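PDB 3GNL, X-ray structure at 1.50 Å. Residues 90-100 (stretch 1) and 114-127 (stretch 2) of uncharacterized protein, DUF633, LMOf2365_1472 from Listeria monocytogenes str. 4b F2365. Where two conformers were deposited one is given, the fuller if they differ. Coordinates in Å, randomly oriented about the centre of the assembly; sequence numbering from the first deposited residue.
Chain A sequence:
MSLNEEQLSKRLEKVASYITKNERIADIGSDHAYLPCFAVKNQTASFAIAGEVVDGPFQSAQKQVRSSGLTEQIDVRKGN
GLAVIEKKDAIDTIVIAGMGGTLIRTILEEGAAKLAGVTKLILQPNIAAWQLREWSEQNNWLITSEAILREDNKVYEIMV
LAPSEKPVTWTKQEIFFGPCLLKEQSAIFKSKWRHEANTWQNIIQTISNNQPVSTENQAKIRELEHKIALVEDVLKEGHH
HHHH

Stretch 1 90-100: AIDTIVIAGMG
Stretch 2, residues 114-127: KLAGVTKLILQPNI

Two neighbouring parallel β-strands, paired from Thr93 with Lys120 to Ala97 with Gln124, make this contact through a regular backbone ladder with apolar side chains packed beside it. Their axes run 2° apart and approach to 4.6 Å. The register pairs Thr93 with Lys120, Ile94 with Leu121, Val95 with Ile122, Ile96 with Leu123 and Ala97 with Gln124. CA-CA distances are 4.3-4.9 Å, and phi/psi stay extended, near -120/130 at Ile94 and Leu121.

As parallel pairing requires, Ile94 and Ile96 bond through both N and O. Ile94 N donates to Lys120 O (3.0 Å) and Ile122 N to Ile94 O (2.8 Å). Ile96 N donates to Ile122 O (2.9 Å) and Gln124 N to Ile96 O (2.8 Å). Thr119 N to Asp92 O (2.8 Å) starts the ladder, after a type II turn from Leu115 to Val118.

Ile94, Ile96, Leu121 and Leu123 share one face; all have chi1 m and chi2 t. Ile94 CB lies 3.8 Å from Leu121 CD2, and Ile96 CG1 3.9 Å from Leu123 CD2. Ile94 CD1 reaches Leu115 CD2 at 3.8 Å.

Gly98 (phi/psi 73/31) turns the chain. Its N donates to Gln124 O (3.1 Å) and weakly to Gln124 OE1 (3.0 Å). Asn126 N donates to Met99 O (2.9 Å). Gln124 NE2 (chi1 t, chi2 m) donates to Asn126 OD1 (2.9 Å).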

# COMPACT_ATOMS: atom_id res chain seq x y z
N ALA A 90 -11.34 -0.13 19.34
CA ALA A 90 -9.97 -0.28 19.82
C ALA A 90 -9.07 -1.02 18.81
O ALA A 90 -8.41 -2.01 19.12
CB ALA A 90 -9.94 -0.97 21.18
N ILE A 91 -9.07 -0.53 17.57
CA ILE A 91 -8.27 -1.15 16.50
C ILE A 91 -6.78 -0.80 16.63
O ILE A 91 -6.44 0.37 16.85
CB ILE A 91 -8.81 -0.66 15.17
CG1 ILE A 91 -10.25 -1.13 14.95
CG2 ILE A 91 -7.86 -1.04 14.00
CD1 ILE A 91 -10.50 -2.63 15.03
N ASP A 92 -5.91 -1.81 16.53
CA ASP A 92 -4.46 -1.66 16.65
C ASP A 92 -3.81 -1.45 15.28
O ASP A 92 -2.85 -0.65 15.15
CB ASP A 92 -3.82 -2.88 17.31
CG ASP A 92 -4.38 -3.15 18.70
OD1 ASP A 92 -4.23 -2.24 19.53
OD2 ASP A 92 -4.96 -4.24 18.91
N THR A 93 -4.33 -2.17 14.29
CA THR A 93 -3.72 -2.24 12.96
C THR A 93 -4.77 -2.02 11.88
O THR A 93 -5.82 -2.64 11.92
CB THR A 93 -3.06 -3.58 12.80
OG1 THR A 93 -2.05 -3.69 13.81
CG2 THR A 93 -2.37 -3.67 11.43
N ILE A 94 -4.48 -1.18 10.87
CA ILE A 94 -5.38 -1.05 9.73
C ILE A 94 -4.65 -1.51 8.48
O ILE A 94 -3.47 -1.11 8.29
CB ILE A 94 -5.86 0.39 9.50
CG1 ILE A 94 -6.60 0.96 10.74
CG2 ILE A 94 -6.76 0.48 8.24
CD1 ILE A 94 -6.99 2.41 10.57
N VAL A 95 -5.31 -2.38 7.70
CA VAL A 95 -4.81 -2.87 6.40
C VAL A 95 -5.61 -2.21 5.31
O VAL A 95 -6.82 -2.19 5.37
CB VAL A 95 -4.99 -4.39 6.27
CG1 VAL A 95 -4.53 -4.94 4.93
CG2 VAL A 95 -4.29 -5.13 7.41
N ILE A 96 -4.92 -1.61 4.32
CA ILE A 96 -5.63 -1.08 3.12
C ILE A 96 -4.80 -1.57 1.93
O ILE A 96 -3.66 -1.08 1.72
CB ILE A 96 -5.75 0.48 3.11
CG1 ILE A 96 -6.17 1.00 4.50
CG2 ILE A 96 -6.76 0.92 2.02
CD1 ILE A 96 -6.21 2.51 4.60
N ALA A 97 -5.35 -2.53 1.19
CA ALA A 97 -4.66 -3.20 0.08
C ALA A 97 -5.51 -3.17 -1.18
O ALA A 97 -6.72 -3.02 -1.10
CB ALA A 97 -4.32 -4.64 0.47
N GLY A 98 -4.85 -3.28 -2.34
CA GLY A 98 -5.55 -3.51 -3.61
C GLY A 98 -6.28 -2.30 -4.14
O GLY A 98 -7.30 -2.44 -4.80
N MSE A 99 -5.76 -1.11 -3.83
CA MSE A 99 -6.39 0.14 -4.29
C MSE A 99 -5.27 1.05 -4.73
O MSE A 99 -4.13 0.90 -4.30
CB MSE A 99 -7.06 0.84 -3.10
CG MSE A 99 -8.23 0.13 -2.57
SE MSE A 99 -9.01 1.25 -1.22
CE MSE A 99 -9.57 -0.21 -0.01
N GLY A 100 -5.61 2.08 -5.51
CA GLY A 100 -4.58 3.04 -5.88
C GLY A 100 -4.11 3.87 -4.70
O GLY A 100 -4.90 4.16 -3.78
N LYS A 114 -10.30 8.44 12.72
CA LYS A 114 -10.35 7.02 13.00
C LYS A 114 -8.98 6.42 13.24
O LYS A 114 -8.86 5.27 13.61
CB LYS A 114 -11.11 6.30 11.90
CG LYS A 114 -12.50 6.86 11.63
CD LYS A 114 -13.36 6.76 12.93
CE LYS A 114 -14.83 7.01 12.67
NZ LYS A 114 -15.42 6.24 11.50
N LEU A 115 -7.93 7.22 13.04
CA LEU A 115 -6.57 6.78 13.32
C LEU A 115 -6.20 6.88 14.81
O LEU A 115 -5.15 6.43 15.21
CB LEU A 115 -5.55 7.55 12.46
CG LEU A 115 -5.68 7.34 10.96
CD1 LEU A 115 -4.74 8.31 10.22
CD2 LEU A 115 -5.37 5.89 10.64
N ALA A 116 -7.08 7.48 15.61
CA ALA A 116 -6.90 7.56 17.07
C ALA A 116 -6.63 6.17 17.68
O ALA A 116 -7.41 5.24 17.51
CB ALA A 116 -8.14 8.19 17.71
N GLY A 117 -5.50 6.04 18.35
CA GLY A 117 -5.13 4.80 18.98
C GLY A 117 -4.53 3.70 18.12
O GLY A 117 -3.97 2.75 18.65
N VAL A 118 -4.62 3.86 16.79
CA VAL A 118 -4.02 2.89 15.85
C VAL A 118 -2.49 2.98 15.87
O VAL A 118 -1.93 4.10 15.83
CB VAL A 118 -4.56 3.11 14.41
CG1 VAL A 118 -3.88 2.16 13.44
CG2 VAL A 118 -6.07 2.90 14.38
N THR A 119 -1.81 1.83 15.93
CA THR A 119 -0.34 1.82 16.04
C THR A 119 0.40 1.20 14.82
O THR A 119 1.65 1.11 14.78
CB THR A 119 0.12 1.10 17.33
OG1 THR A 119 -0.50 -0.19 17.42
CG2 THR A 119 -0.25 1.93 18.58
N LYS A 120 -0.37 0.71 13.85
CA LYS A 120 0.25 0.08 12.68
C LYS A 120 -0.66 0.23 11.49
O LYS A 120 -1.87 0.01 11.58
CB LYS A 120 0.60 -1.37 12.96
CG LYS A 120 1.32 -2.12 11.80
CD LYS A 120 2.11 -3.37 12.21
CE LYS A 120 1.22 -4.37 12.96
NZ LYS A 120 2.12 -5.48 13.30
N LEU A 121 -0.09 0.65 10.35
CA LEU A 121 -0.82 0.62 9.07
C LEU A 121 -0.03 -0.30 8.17
O LEU A 121 1.21 -0.24 8.11
CB LEU A 121 -0.91 2.01 8.38
CG LEU A 121 -1.50 3.17 9.16
CD1 LEU A 121 -1.31 4.54 8.44
CD2 LEU A 121 -2.97 2.89 9.41
N ILE A 122 -0.75 -1.16 7.46
CA ILE A 122 -0.12 -2.01 6.43
C ILE A 122 -0.81 -1.66 5.10
O ILE A 122 -2.05 -1.90 4.93
CB ILE A 122 -0.32 -3.49 6.71
CG1 ILE A 122 0.28 -3.85 8.08
CG2 ILE A 122 0.36 -4.29 5.61
CD1 ILE A 122 -0.26 -5.20 8.65
N LEU A 123 -0.07 -1.01 4.20
CA LEU A 123 -0.74 -0.44 3.00
C LEU A 123 -0.13 -1.10 1.77
O LEU A 123 1.09 -1.32 1.70
CB LEU A 123 -0.52 1.08 2.94
CG LEU A 123 -0.86 1.84 4.20
CD1 LEU A 123 -0.57 3.33 3.92
CD2 LEU A 123 -2.32 1.59 4.62
N GLN A 124 -0.99 -1.43 0.81
CA GLN A 124 -0.50 -2.07 -0.41
C GLN A 124 -1.15 -1.34 -1.58
O GLN A 124 -2.20 -1.74 -2.03
CB GLN A 124 -0.78 -3.57 -0.39
CG GLN A 124 -0.17 -4.32 -1.61
CD GLN A 124 -1.11 -4.30 -2.79
OE1 GLN A 124 -2.23 -4.76 -2.67
NE2 GLN A 124 -0.66 -3.73 -3.92
N PRO A 125 -0.50 -0.28 -2.07
CA PRO A 125 -1.06 0.48 -3.20
C PRO A 125 -0.69 -0.14 -4.55
O PRO A 125 0.43 -0.63 -4.73
CB PRO A 125 -0.39 1.84 -3.08
CG PRO A 125 1.00 1.51 -2.50
CD PRO A 125 0.72 0.34 -1.54
N ASN A 126 -1.65 -0.12 -5.46
CA ASN A 126 -1.49 -0.71 -6.80
C ASN A 126 -0.88 0.29 -7.78
O ASN A 126 -0.54 -0.08 -8.89
CB ASN A 126 -2.84 -1.17 -7.33
CG ASN A 126 -3.31 -2.46 -6.68
OD1 ASN A 126 -2.56 -3.16 -5.99
ND2 ASN A 126 -4.56 -2.77 -6.89
N ILE A 127 -0.80 1.56 -7.39
CA ILE A 127 -0.27 2.66 -8.23
C ILE A 127 0.12 3.77 -7.29
O ILE A 127 -0.47 3.87 -6.19
CB ILE A 127 -1.35 3.15 -9.30
CG1 ILE A 127 -0.79 4.16 -10.33
CG2 ILE A 127 -2.59 3.73 -8.66
CD1 ILE A 127 -1.86 4.52 -11.47
O HOH W 1 -7.87 2.64 18.05
O HOH W 2 -2.50 -0.28 19.14
O HOH W 3 -0.58 -2.74 15.98